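Local coordinates for protein polyprenyl synthetase (Zymomonas mobilis subsp. mobilis, PDB 4KKM) that probably condenses allylic and isopentenyl diphosphates into longer prenyl diphosphates, as an FPP/GGPP-family isoprenoid synthase that depends on magnesium, at residues L46-D51 and A59-A64; K69-L74 and A209-C214; A90-M95 and F146-E151; L162-A167 and G218-R223. All coordinates share one frame; numbering follows the deposited sequence.

Interaction 1: residues L46-D51 and A59-A64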
loop_
_atom_site.group_PDB
_atom_site.type_symbol
_atom_site.label_atom_id
_atom_site.label_comp_id
_atom_site.label_asym_id
_atom_site.label_seq_id
_atom_site.Cartn_x
_atom_site.Cartn_y
_atom_site.Cartn_z
ATOM N N LEU B 46 -12.754 -7.441 8.340
ATOM C CA LEU B 46 -12.598 -8.369 7.218
ATOM C C LEU B 46 -13.749 -9.361 7.063
ATOM O O LEU B 46 -13.534 -10.573 7.141
ATOM C CB LEU B 46 -11.276 -9.135 7.348
ATOM C CG LEU B 46 -10.000 -8.280 7.364
ATOM C CD1 LEU B 46 -8.788 -9.111 7.749
ATOM C CD2 LEU B 46 -9.768 -7.624 6.019
ATOM N N PRO B 47 -14.971 -8.856 6.824
ATOM C CA PRO B 47 -16.067 -9.799 6.583
ATOM C C PRO B 47 -15.799 -10.616 5.324
ATOM O O PRO B 47 -15.284 -10.075 4.346
ATOM C CB PRO B 47 -17.284 -8.887 6.385
ATOM C CG PRO B 47 -16.716 -7.589 5.928
ATOM C CD PRO B 47 -15.389 -7.456 6.629
ATOM N N VAL B 48 -16.127 -11.905 5.364
ATOM C CA VAL B 48 -15.855 -12.812 4.251
ATOM C C VAL B 48 -16.974 -12.776 3.222
ATOM O O VAL B 48 -18.098 -13.160 3.520
ATOM C CB VAL B 48 -15.711 -14.266 4.741
ATOM C CG1 VAL B 48 -15.482 -15.209 3.556
ATOM C CG2 VAL B 48 -14.587 -14.377 5.766
ATOM N N PRO B 49 -16.669 -12.325 1.999
ATOM C CA PRO B 49 -17.716 -12.287 0.973
ATOM C C PRO B 49 -18.003 -13.670 0.398
ATOM O O PRO B 49 -17.169 -14.570 0.487
ATOM C CB PRO B 49 -17.119 -11.380 -0.101
ATOM C CG PRO B 49 -15.642 -11.554 0.042
ATOM C CD PRO B 49 -15.383 -11.792 1.514
ATOM N N GLU B 50 -19.181 -13.833 -0.187
ATOM C CA GLU B 50 -19.520 -15.086 -0.845
ATOM C C GLU B 50 -19.257 -14.995 -2.348
ATOM O O GLU B 50 -19.351 -15.994 -3.066
ATOM C CB GLU B 50 -20.968 -15.484 -0.546
ATOM C CG GLU B 50 -21.209 -15.798 0.925
ATOM C CD GLU B 50 -22.491 -16.562 1.162
ATOM O OE1 GLU B 50 -23.456 -16.364 0.392
ATOM O OE2 GLU B 50 -22.531 -17.371 2.114
ATOM N N ASP B 51 -18.922 -13.796 -2.821
ATOM C CA ASP B 51 -18.476 -13.638 -4.206
ATOM C C ASP B 51 -17.049 -14.203 -4.316
ATOM O O ASP B 51 -16.476 -14.599 -3.300
ATOM C CB ASP B 51 -18.629 -12.178 -4.703
ATOM C CG ASP B 51 -17.686 -11.187 -4.019
ATOM O OD1 ASP B 51 -16.511 -11.511 -3.744
ATOM O OD2 ASP B 51 -18.134 -10.050 -3.775
ATOM N N ALA B 59 -7.614 -15.420 3.193
ATOM C CA ALA B 59 -6.156 -15.351 3.293
ATOM C C ALA B 59 -5.718 -14.174 4.161
ATOM O O ALA B 59 -4.798 -14.295 4.983
ATOM C CB ALA B 59 -5.517 -15.257 1.892
ATOM N N MET B 60 -6.377 -13.037 3.981
ATOM C CA MET B 60 -6.085 -11.858 4.795
ATOM C C MET B 60 -6.366 -12.153 6.266
ATOM O O MET B 60 -5.573 -11.806 7.144
ATOM C CB MET B 60 -6.904 -10.651 4.323
ATOM C CG MET B 60 -6.532 -10.141 2.925
ATOM S SD MET B 60 -7.706 -8.932 2.274
ATOM C CE MET B 60 -7.239 -7.453 3.204
ATOM N N ARG B 61 -7.494 -12.804 6.527
ATOM C CA ARG B 61 -7.871 -13.133 7.897
ATOM C C ARG B 61 -6.904 -14.141 8.505
ATOM O O ARG B 61 -6.508 -14.021 9.665
ATOM C CB ARG B 61 -9.305 -13.676 7.940
ATOM C CG ARG B 61 -10.370 -12.618 7.676
ATOM C CD ARG B 61 -11.753 -13.234 7.471
ATOM N NE ARG B 61 -12.255 -13.871 8.688
ATOM C CZ ARG B 61 -12.963 -13.249 9.628
ATOM N NH1 ARG B 61 -13.269 -11.965 9.501
ATOM N NH2 ARG B 61 -13.364 -13.916 10.706
ATOM N N TYR B 62 -6.543 -15.150 7.718
ATOM C CA TYR B 62 -5.603 -16.162 8.178
ATOM C C TYR B 62 -4.283 -15.536 8.621
ATOM O O TYR B 62 -3.707 -15.927 9.640
ATOM C CB TYR B 62 -5.350 -17.190 7.076
ATOM C CG TYR B 62 -4.320 -18.226 7.452
ATOM C CD1 TYR B 62 -4.670 -19.333 8.220
ATOM C CD2 TYR B 62 -3.003 -18.105 7.037
ATOM C CE1 TYR B 62 -3.733 -20.283 8.564
ATOM C CE2 TYR B 62 -2.061 -19.046 7.379
ATOM C CZ TYR B 62 -2.431 -20.135 8.139
ATOM O OH TYR B 62 -1.491 -21.075 8.479
ATOM N N ALA B 63 -3.804 -14.565 7.855
ATOM C CA ALA B 63 -2.532 -13.910 8.155
ATOM C C ALA B 63 -2.654 -12.953 9.329
ATOM O O ALA B 63 -1.780 -12.917 10.194
ATOM C CB ALA B 63 -2.033 -13.149 6.932
ATOM N N ALA B 64 -3.733 -12.174 9.346
ATOM C CA ALA B 64 -3.886 -11.081 10.311
ATOM C C ALA B 64 -4.433 -11.499 11.675
ATOM O O ALA B 64 -4.109 -10.880 12.690
ATOM C CB ALA B 64 -4.753 -9.977 9.721
#
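R61, reaching from helix 54-64, and L46, the first residue beyond helix 24-45, run past each other in opposite directions, and the arginine touches the loop along most of its length. Its CB leads to CG, which packs on the leucine at 3.6 Å from L46 CB; L46 CD1 leans on the same methylene. At CD the chain meets two loop groups, V48 CG2 at 3.5 Å from R61 CD and L46 O. V48 crosses the arginine at about a right angle, and its CG2 also approaches NE. A bend at chi3 (66°) then swings the guanidinium alongside L46, where R61 NH1 donates to L46 O over 2.8 Å with an N-H...O angle of 145°. The donor stands above the carbonyl plane, 54° out of it. A weak bond from NH1 to A43 O gives this nitrogen a second carbonyl at the end of helix 24-45. An alanine in place of R61 would probably leave L46 O without this donor and V48 CG2 without the chain it rests on. On the buried side L46 CD2 meets M60 CE at 3.8 Å, and K174 of the second subunit packs on both residues. The contact is typical of a helix-loop-helix connection, here joining the first two helices of the all-helical isoprenoid synthase fold, with an arginine of the second helix gripping a carbonyl where the first one ends.

Interaction 2: residues K69-L74 and A209-C214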
loop_
_atom_site.group_PDB
_atom_site.type_symbol
_atom_site.label_atom_id
_atom_site.label_comp_id
_atom_site.label_asym_id
_atom_site.label_seq_id
_atom_site.Cartn_x
_atom_site.Cartn_y
_atom_site.Cartn_z
ATOM N N LYS B 69 2.411 -11.468 18.542
ATOM C CA LYS B 69 2.576 -10.824 19.836
ATOM C C LYS B 69 2.042 -9.398 19.808
ATOM O O LYS B 69 1.913 -8.757 20.850
ATOM C CB LYS B 69 4.046 -10.852 20.253
ATOM C CG LYS B 69 4.568 -12.258 20.498
ATOM C CD LYS B 69 6.075 -12.274 20.673
ATOM C CE LYS B 69 6.501 -11.366 21.809
ATOM N NZ LYS B 69 7.405 -10.273 21.351
ATOM N N ARG B 70 1.719 -8.924 18.607
ATOM C CA ARG B 70 1.211 -7.570 18.398
ATOM C C ARG B 70 2.107 -6.533 19.056
ATOM O O ARG B 70 1.627 -5.634 19.753
ATOM C CB ARG B 70 -0.211 -7.429 18.934
ATOM C CG ARG B 70 -1.137 -8.573 18.579
ATOM C CD ARG B 70 -1.220 -8.784 17.084
ATOM N NE ARG B 70 -2.355 -9.637 16.751
ATOM C CZ ARG B 70 -2.709 -9.962 15.516
ATOM N NH1 ARG B 70 -2.013 -9.502 14.478
ATOM N NH2 ARG B 70 -3.766 -10.742 15.321
ATOM N N LEU B 71 3.411 -6.679 18.859
ATOM C CA LEU B 71 4.368 -5.733 19.418
ATOM C C LEU B 71 4.086 -4.314 18.934
ATOM O O LEU B 71 4.188 -3.355 19.697
ATOM C CB LEU B 71 5.797 -6.139 19.062
ATOM C CG LEU B 71 6.859 -5.112 19.460
ATOM C CD1 LEU B 71 6.877 -4.941 20.980
ATOM C CD2 LEU B 71 8.231 -5.516 18.930
ATOM N N ARG B 72 3.721 -4.175 17.665
ATOM C CA ARG B 72 3.497 -2.840 17.123
ATOM C C ARG B 72 2.197 -2.183 17.622
ATOM O O ARG B 72 2.218 -1.029 18.043
ATOM C CB ARG B 72 3.669 -2.822 15.594
ATOM C CG ARG B 72 5.136 -3.036 15.204
ATOM C CD ARG B 72 5.316 -3.691 13.833
ATOM N NE ARG B 72 6.699 -4.138 13.647
ATOM C CZ ARG B 72 7.188 -5.283 14.117
ATOM N NH1 ARG B 72 6.412 -6.116 14.803
ATOM N NH2 ARG B 72 8.459 -5.595 13.903
ATOM N N PRO B 73 1.068 -2.917 17.598
ATOM C CA PRO B 73 -0.111 -2.383 18.294
ATOM C C PRO B 73 0.155 -2.056 19.764
ATOM O O PRO B 73 -0.336 -1.041 20.267
ATOM C CB PRO B 73 -1.123 -3.525 18.176
ATOM C CG PRO B 73 -0.779 -4.163 16.859
ATOM C CD PRO B 73 0.730 -4.082 16.757
ATOM N N LEU B 74 0.941 -2.893 20.435
ATOM C CA LEU B 74 1.249 -2.681 21.846
ATOM C C LEU B 74 1.984 -1.357 22.054
ATOM O O LEU B 74 1.691 -0.613 22.989
ATOM C CB LEU B 74 2.083 -3.844 22.393
ATOM C CG LEU B 74 2.571 -3.703 23.836
ATOM C CD1 LEU B 74 1.391 -3.741 24.808
ATOM C CD2 LEU B 74 3.600 -4.784 24.158
ATOM N N ALA B 209 11.696 1.670 11.046
ATOM C CA ALA B 209 10.696 2.553 10.458
ATOM C C ALA B 209 9.300 2.318 11.045
ATOM O O ALA B 209 8.604 3.269 11.393
ATOM C CB ALA B 209 10.672 2.397 8.960
ATOM N N LEU B 210 8.891 1.057 11.161
ATOM C CA LEU B 210 7.571 0.777 11.735
ATOM C C LEU B 210 7.521 1.081 13.229
ATOM O O LEU B 210 6.501 1.553 13.729
ATOM C CB LEU B 210 7.119 -0.661 11.482
ATOM C CG LEU B 210 6.946 -1.154 10.037
ATOM C CD1 LEU B 210 5.998 -2.351 10.026
ATOM C CD2 LEU B 210 6.447 -0.064 9.087
ATOM N N PHE B 211 8.609 0.790 13.945
ATOM C CA PHE B 211 8.682 1.121 15.367
ATOM C C PHE B 211 8.582 2.632 15.541
ATOM O O PHE B 211 7.866 3.123 16.420
ATOM C CB PHE B 211 9.992 0.611 15.990
ATOM C CG PHE B 211 10.065 -0.888 16.111
ATOM C CD1 PHE B 211 8.937 -1.623 16.435
ATOM C CD2 PHE B 211 11.258 -1.562 15.893
ATOM C CE1 PHE B 211 8.992 -3.004 16.544
ATOM C CE2 PHE B 211 11.325 -2.947 16.001
ATOM C CZ PHE B 211 10.187 -3.668 16.329
ATOM N N GLY B 212 9.314 3.363 14.705
ATOM C CA GLY B 212 9.259 4.818 14.728
ATOM C C GLY B 212 7.835 5.313 14.550
ATOM O O GLY B 212 7.391 6.232 15.242
ATOM N N PHE B 213 7.104 4.691 13.632
ATOM C CA PHE B 213 5.713 5.080 13.416
ATOM C C PHE B 213 4.869 4.876 14.671
ATOM O O PHE B 213 4.044 5.716 15.012
ATOM C CB PHE B 213 5.065 4.304 12.271
ATOM C CG PHE B 213 3.589 4.562 12.162
ATOM C CD1 PHE B 213 3.122 5.693 11.514
ATOM C CD2 PHE B 213 2.674 3.713 12.764
ATOM C CE1 PHE B 213 1.762 5.950 11.431
ATOM C CE2 PHE B 213 1.318 3.979 12.703
ATOM C CZ PHE B 213 0.864 5.094 12.034
ATOM N N CYS B 214 5.062 3.745 15.338
ATOM C CA CYS B 214 4.282 3.436 16.534
ATOM C C CYS B 214 4.409 4.522 17.598
ATOM O O CYS B 214 3.412 4.929 18.204
ATOM C CB CYS B 214 4.702 2.087 17.121
ATOM S SG CYS B 214 4.295 0.671 16.080
#
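The outer end of the F211 ring covers one face of the R72 guanidinium, the two planes 23° apart. Overlap is partial: F211 CE1 sits toward the rim of that face, 3.6 Å above the plane, and the nearest pair is R72 NH2 with F211 CZ at 3.5 Å. The arginine reaches the ring because its chain is extended from CG to NE (chi2 152°, chi3 -167°). L71 crosses the phenylalanine at about a right angle and brings CD2 to 3.5 Å from F211 CE1, so the outer end of the ring meets both a charged group and a methyl. Beside the guanidinium, L210 CD1 lies 4.1 Å from both R72 CD and R72 NE. Closer to the backbone, C214 SG packs on R72 CB at 3.6 Å. A serine in place of R72 would probably leave the end of the F211 ring without the guanidinium it lies against and open a gap beside L210. This is helix packing in the core of the all-helical isoprenoid synthase fold, where the start of helix 71-80 faces the N-terminal half of helix 208-221. Helix 87-109 adjoins both, touching R72 through H101 and L210 through I100, while L75 and V76 continue the packing on F211 and C214.

Interaction 3: residues A90-M95 and F146-E151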
loop_
_atom_site.group_PDB
_atom_site.type_symbol
_atom_site.label_atom_id
_atom_site.label_comp_id
_atom_site.label_asym_id
_atom_site.label_seq_id
_atom_site.Cartn_x
_atom_site.Cartn_y
_atom_site.Cartn_z
ATOM N N ALA B 90 -6.751 4.505 19.514
ATOM C CA ALA B 90 -5.372 4.022 19.594
ATOM C C ALA B 90 -5.255 2.593 19.068
ATOM O O ALA B 90 -4.344 2.274 18.299
ATOM C CB ALA B 90 -4.856 4.108 21.032
ATOM N N LEU B 91 -6.191 1.738 19.468
ATOM C CA LEU B 91 -6.208 0.362 18.985
ATOM C C LEU B 91 -6.376 0.269 17.465
ATOM O O LEU B 91 -5.773 -0.592 16.823
ATOM C CB LEU B 91 -7.302 -0.447 19.690
ATOM C CG LEU B 91 -6.977 -0.930 21.107
ATOM C CD1 LEU B 91 -8.249 -1.400 21.813
ATOM C CD2 LEU B 91 -5.933 -2.039 21.058
ATOM N N ARG B 92 -7.193 1.145 16.888
ATOM C CA ARG B 92 -7.397 1.135 15.435
ATOM C C ARG B 92 -6.131 1.556 14.687
ATOM O O ARG B 92 -5.826 1.032 13.613
ATOM C CB ARG B 92 -8.568 2.041 15.035
ATOM C CG ARG B 92 -9.929 1.577 15.551
ATOM C CD ARG B 92 -11.073 2.206 14.760
ATOM N NE ARG B 92 -11.007 1.799 13.360
ATOM C CZ ARG B 92 -11.460 0.639 12.889
ATOM N NH1 ARG B 92 -12.042 -0.235 13.702
ATOM N NH2 ARG B 92 -11.333 0.357 11.597
ATOM N N VAL B 93 -5.405 2.513 15.251
ATOM C CA VAL B 93 -4.103 2.879 14.696
ATOM C C VAL B 93 -3.165 1.682 14.833
ATOM O O VAL B 93 -2.374 1.396 13.936
ATOM C CB VAL B 93 -3.516 4.134 15.389
ATOM C CG1 VAL B 93 -2.066 4.423 14.913
ATOM C CG2 VAL B 93 -4.438 5.344 15.173
ATOM N N GLY B 94 -3.274 0.975 15.952
ATOM C CA GLY B 94 -2.542 -0.263 16.135
ATOM C C GLY B 94 -2.878 -1.258 15.033
ATOM O O GLY B 94 -1.984 -1.889 14.468
ATOM N N MET B 95 -4.160 -1.398 14.707
ATOM C CA MET B 95 -4.538 -2.298 13.613
ATOM C C MET B 95 -3.886 -1.877 12.299
ATOM O O MET B 95 -3.393 -2.717 11.546
ATOM C CB MET B 95 -6.057 -2.392 13.429
ATOM C CG MET B 95 -6.461 -3.223 12.205
ATOM S SD MET B 95 -8.198 -3.732 12.186
ATOM C CE MET B 95 -9.021 -2.147 12.357
ATOM N N PHE B 146 -4.165 2.120 5.069
ATOM C CA PHE B 146 -4.420 3.529 4.776
ATOM C C PHE B 146 -5.905 3.851 4.824
ATOM O O PHE B 146 -6.294 4.948 5.243
ATOM C CB PHE B 146 -3.780 3.933 3.443
ATOM C CG PHE B 146 -2.286 3.858 3.468
ATOM C CD1 PHE B 146 -1.539 4.868 4.065
ATOM C CD2 PHE B 146 -1.624 2.758 2.948
ATOM C CE1 PHE B 146 -0.155 4.787 4.122
ATOM C CE2 PHE B 146 -0.243 2.672 3.003
ATOM C CZ PHE B 146 0.494 3.691 3.587
ATOM N N GLU B 147 -6.735 2.891 4.420
ATOM C CA GLU B 147 -8.179 3.042 4.582
ATOM C C GLU B 147 -8.531 3.242 6.052
ATOM O O GLU B 147 -9.322 4.124 6.390
ATOM C CB GLU B 147 -8.953 1.837 4.023
ATOM C CG GLU B 147 -10.463 2.083 4.010
ATOM C CD GLU B 147 -11.270 0.892 3.526
ATOM O OE1 GLU B 147 -10.676 -0.045 2.951
ATOM O OE2 GLU B 147 -12.505 0.896 3.722
ATOM N N ILE B 148 -7.932 2.432 6.921
ATOM C CA ILE B 148 -8.211 2.510 8.357
ATOM C C ILE B 148 -7.830 3.877 8.924
ATOM O O ILE B 148 -8.612 4.502 9.648
ATOM C CB ILE B 148 -7.460 1.406 9.142
ATOM C CG1 ILE B 148 -7.996 0.015 8.786
ATOM C CG2 ILE B 148 -7.561 1.639 10.655
ATOM C CD1 ILE B 148 -7.054 -1.111 9.197
ATOM N N LEU B 149 -6.635 4.350 8.584
ATOM C CA LEU B 149 -6.150 5.628 9.109
ATOM C C LEU B 149 -6.960 6.825 8.626
ATOM O O LEU B 149 -6.982 7.873 9.275
ATOM C CB LEU B 149 -4.680 5.847 8.753
ATOM C CG LEU B 149 -3.649 5.005 9.505
ATOM C CD1 LEU B 149 -2.244 5.404 9.076
ATOM C CD2 LEU B 149 -3.824 5.184 11.014
ATOM N N SER B 150 -7.617 6.674 7.481
ATOM C CA SER B 150 -8.343 7.787 6.878
ATOM C C SER B 150 -9.678 8.073 7.572
ATOM O O SER B 150 -10.195 9.187 7.493
ATOM C CB SER B 150 -8.582 7.525 5.388
ATOM O OG SER B 150 -9.625 6.583 5.208
ATOM N N GLU B 151 -10.227 7.070 8.251
ATOM C CA GLU B 151 -11.572 7.168 8.827
ATOM C C GLU B 151 -11.680 8.082 10.051
ATOM O O GLU B 151 -10.752 8.197 10.851
ATOM C CB GLU B 151 -12.110 5.780 9.172
ATOM C CG GLU B 151 -12.203 4.841 7.990
ATOM C CD GLU B 151 -12.919 3.554 8.340
ATOM O OE1 GLU B 151 -12.910 3.176 9.530
ATOM O OE2 GLU B 151 -13.501 2.930 7.431
HETATM O O HOH W 1 -10.653 3.126 11.019
#
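I148 lies against both R92 and M95 where helices 87-109 and 131-150, neighbours in the all-helical isoprenoid synthase fold, run nearly antiparallel, with their local axes 9.2 Å apart at an angle of 161°. Its two branches divide the work. CD1 meets M95 CG at 3.7 Å, the two side chains crossing at about a right angle, and the bend of M95 at chi3 (55°) brings CE close to the same methyl. The other branch, I148 CG2, rests on the backbone 3.5 Å from R92 O. V93 CG2 and L149 CD2 meet more loosely at 4.2 Å. Beyond this apolar layer, R92 NH2 and E151 OE1 form a long salt bridge of 3.8 Å, in which the oxygen lies well out of the guanidinium plane and only the charges interact. That nitrogen bonds instead to Q45 OE1 of helix 24-45, which helps to fix the guanidinium. Helix 131-150 also borders the second subunit, where F146 stacks on F146 of that chain. A water in the guanidinium plane ties R92 to the end of helix 131-150: it accepts from R92 NE at 2.7 Å and donates to I148 O at 2.8 Å and to E151 OE1 at 2.7 Å.

Interaction 4: residues L162-A167 and G218-R223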
loop_
_atom_site.group_PDB
_atom_site.type_symbol
_atom_site.label_atom_id
_atom_site.label_comp_id
_atom_site.label_asym_id
_atom_site.label_seq_id
_atom_site.Cartn_x
_atom_site.Cartn_y
_atom_site.Cartn_z
ATOM N N LEU B 162 -4.121 12.950 8.674
ATOM C CA LEU B 162 -3.148 13.194 7.612
ATOM C C LEU B 162 -1.705 12.975 8.071
ATOM O O LEU B 162 -0.894 12.412 7.337
ATOM C CB LEU B 162 -3.292 14.612 7.053
ATOM C CG LEU B 162 -4.394 14.810 6.015
ATOM C CD1 LEU B 162 -4.360 16.226 5.471
ATOM C CD2 LEU B 162 -4.245 13.806 4.888
ATOM N N GLU B 163 -1.381 13.442 9.273
ATOM C CA GLU B 163 -0.038 13.251 9.815
ATOM C C GLU B 163 0.276 11.764 9.973
ATOM O O GLU B 163 1.392 11.322 9.684
ATOM C CB GLU B 163 0.135 13.987 11.150
ATOM C CG GLU B 163 0.219 15.507 11.013
ATOM C CD GLU B 163 0.269 16.227 12.354
ATOM O OE1 GLU B 163 0.920 15.714 13.285
ATOM O OE2 GLU B 163 -0.352 17.304 12.479
ATOM N N LEU B 164 -0.713 10.997 10.427
ATOM C CA LEU B 164 -0.546 9.551 10.576
ATOM C C LEU B 164 -0.320 8.897 9.219
ATOM O O LEU B 164 0.592 8.079 9.053
ATOM C CB LEU B 164 -1.768 8.928 11.268
ATOM C CG LEU B 164 -1.968 9.314 12.739
ATOM C CD1 LEU B 164 -3.317 8.824 13.226
ATOM C CD2 LEU B 164 -0.847 8.723 13.594
ATOM N N ILE B 165 -1.156 9.262 8.252
ATOM C CA ILE B 165 -1.053 8.717 6.901
ATOM C C ILE B 165 0.297 9.035 6.245
ATOM O O ILE B 165 0.954 8.146 5.700
ATOM C CB ILE B 165 -2.211 9.214 6.014
ATOM C CG1 ILE B 165 -3.529 8.573 6.467
ATOM C CG2 ILE B 165 -1.939 8.890 4.558
ATOM C CD1 ILE B 165 -4.770 9.307 6.000
ATOM N N GLN B 166 0.717 10.295 6.296
ATOM C CA GLN B 166 2.025 10.642 5.745
ATOM C C GLN B 166 3.151 9.863 6.423
ATOM O O GLN B 166 4.031 9.315 5.754
ATOM C CB GLN B 166 2.304 12.144 5.851
ATOM C CG GLN B 166 3.687 12.504 5.341
ATOM C CD GLN B 166 3.802 13.948 4.896
ATOM O OE1 GLN B 166 3.203 14.845 5.491
ATOM N NE2 GLN B 166 4.571 14.179 3.835
ATOM N N ALA B 167 3.112 9.812 7.751
ATOM C CA ALA B 167 4.125 9.084 8.515
ATOM C C ALA B 167 4.130 7.602 8.166
ATOM O O ALA B 167 5.189 7.005 8.002
ATOM C CB ALA B 167 3.913 9.277 10.015
ATOM N N GLY B 218 1.689 7.964 18.611
ATOM C CA GLY B 218 1.248 8.358 19.939
ATOM C C GLY B 218 1.358 9.854 20.146
ATOM O O GLY B 218 0.444 10.492 20.676
ATOM N N ALA B 219 2.482 10.417 19.715
ATOM C CA ALA B 219 2.705 11.855 19.799
ATOM C C ALA B 219 1.702 12.618 18.941
ATOM O O ALA B 219 1.179 13.649 19.354
ATOM C CB ALA B 219 4.126 12.194 19.379
ATOM N N ILE B 220 1.440 12.099 17.745
ATOM C CA ILE B 220 0.493 12.711 16.818
ATOM C C ILE B 220 -0.932 12.672 17.381
ATOM O O ILE B 220 -1.630 13.691 17.398
ATOM C CB ILE B 220 0.565 12.027 15.430
ATOM C CG1 ILE B 220 1.887 12.377 14.740
ATOM C CG2 ILE B 220 -0.611 12.436 14.546
ATOM C CD1 ILE B 220 2.167 11.544 13.488
ATOM N N MET B 221 -1.344 11.504 17.870
ATOM C CA MET B 221 -2.672 11.337 18.454
ATOM C C MET B 221 -2.820 12.198 19.704
ATOM O O MET B 221 -3.926 12.605 20.061
ATOM C CB MET B 221 -2.962 9.861 18.773
ATOM C CG MET B 221 -3.147 8.956 17.539
ATOM S SD MET B 221 -4.752 9.177 16.737
ATOM C CE MET B 221 -5.803 8.275 17.871
ATOM N N GLY B 222 -1.701 12.489 20.359
ATOM C CA GLY B 222 -1.719 13.279 21.575
ATOM C C GLY B 222 -1.489 14.765 21.364
ATOM O O GLY B 222 -1.372 15.514 22.334
ATOM N N ARG B 223 -1.416 15.184 20.101
ATOM C CA ARG B 223 -1.139 16.576 19.724
ATOM C C ARG B 223 0.079 17.129 20.452
ATOM O O ARG B 223 0.041 18.243 20.966
ATOM C CB ARG B 223 -2.341 17.502 19.994
ATOM C CG ARG B 223 -3.662 17.095 19.368
ATOM C CD ARG B 223 -3.485 16.443 18.005
ATOM N NE ARG B 223 -3.090 17.361 16.934
ATOM C CZ ARG B 223 -2.117 17.120 16.053
ATOM N NH1 ARG B 223 -1.406 15.995 16.118
ATOM N NH2 ARG B 223 -1.848 18.012 15.106
#
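E163 and I220 mark the closest backbone approach, with CA atoms 7.0 Å apart, between helix 158-172 and the C-terminal turn of helix 208-221. I220 is the apolar centre. Its CG2 lies 3.8 Å from L164 CD2, the two side chains sliding past each other in opposite directions, and is also covered by E163 CB. CG1 lies beside the backbone N and anti to the carbonyl carbon (chi1 -70°), which carries CD1 over E163 toward A167 CB. L164 spreads its other methyl to M221, with CD1 3.8 Å from SD and the two chains at about a right angle. On the more exposed side, R223 NH2 donates to E163 OE2 over 3.1 Å in a salt bridge. The oxygen is met on its syn side, 32° out of the carboxylate plane, and the two flat groups are turned 55° from each other. R223 starts away from helix 158-172, yet bends at chi2 and chi3 fold it back, and its NH1 gives a 2.6 Å bond to I220 O that meets a lone pair in the carbonyl plane. R223 N also donates to I220 O, so two donors of one residue grip this carbonyl, and the NH1 bond helps to hold the guanidinium facing E163. With R223 at positive phi as its C-prime residue, the turn is a Schellman motif, a characteristic ending of an alpha helix.

From the N terminus, interaction 1 comes first and closes a short loop between helices 24-45 and 54-64. A64 O at its end probably accepts from R70 NH2, leading directly into interaction 2, which closes a much longer loop by joining helix 71-80 to helix 208-221. Interaction 3 is nested inside that loop and pairs helices 87-109 and 131-150; P73 on G94 and F213 on V93 join the two. Interaction 4 crosses interaction 2, since residues 162-167 fall within its loop and 218-223 beyond it on the same helix 208-221. L149 against I165 connects interactions 3 and 4. Interactions 1, 3 and 4 all touch the second subunit.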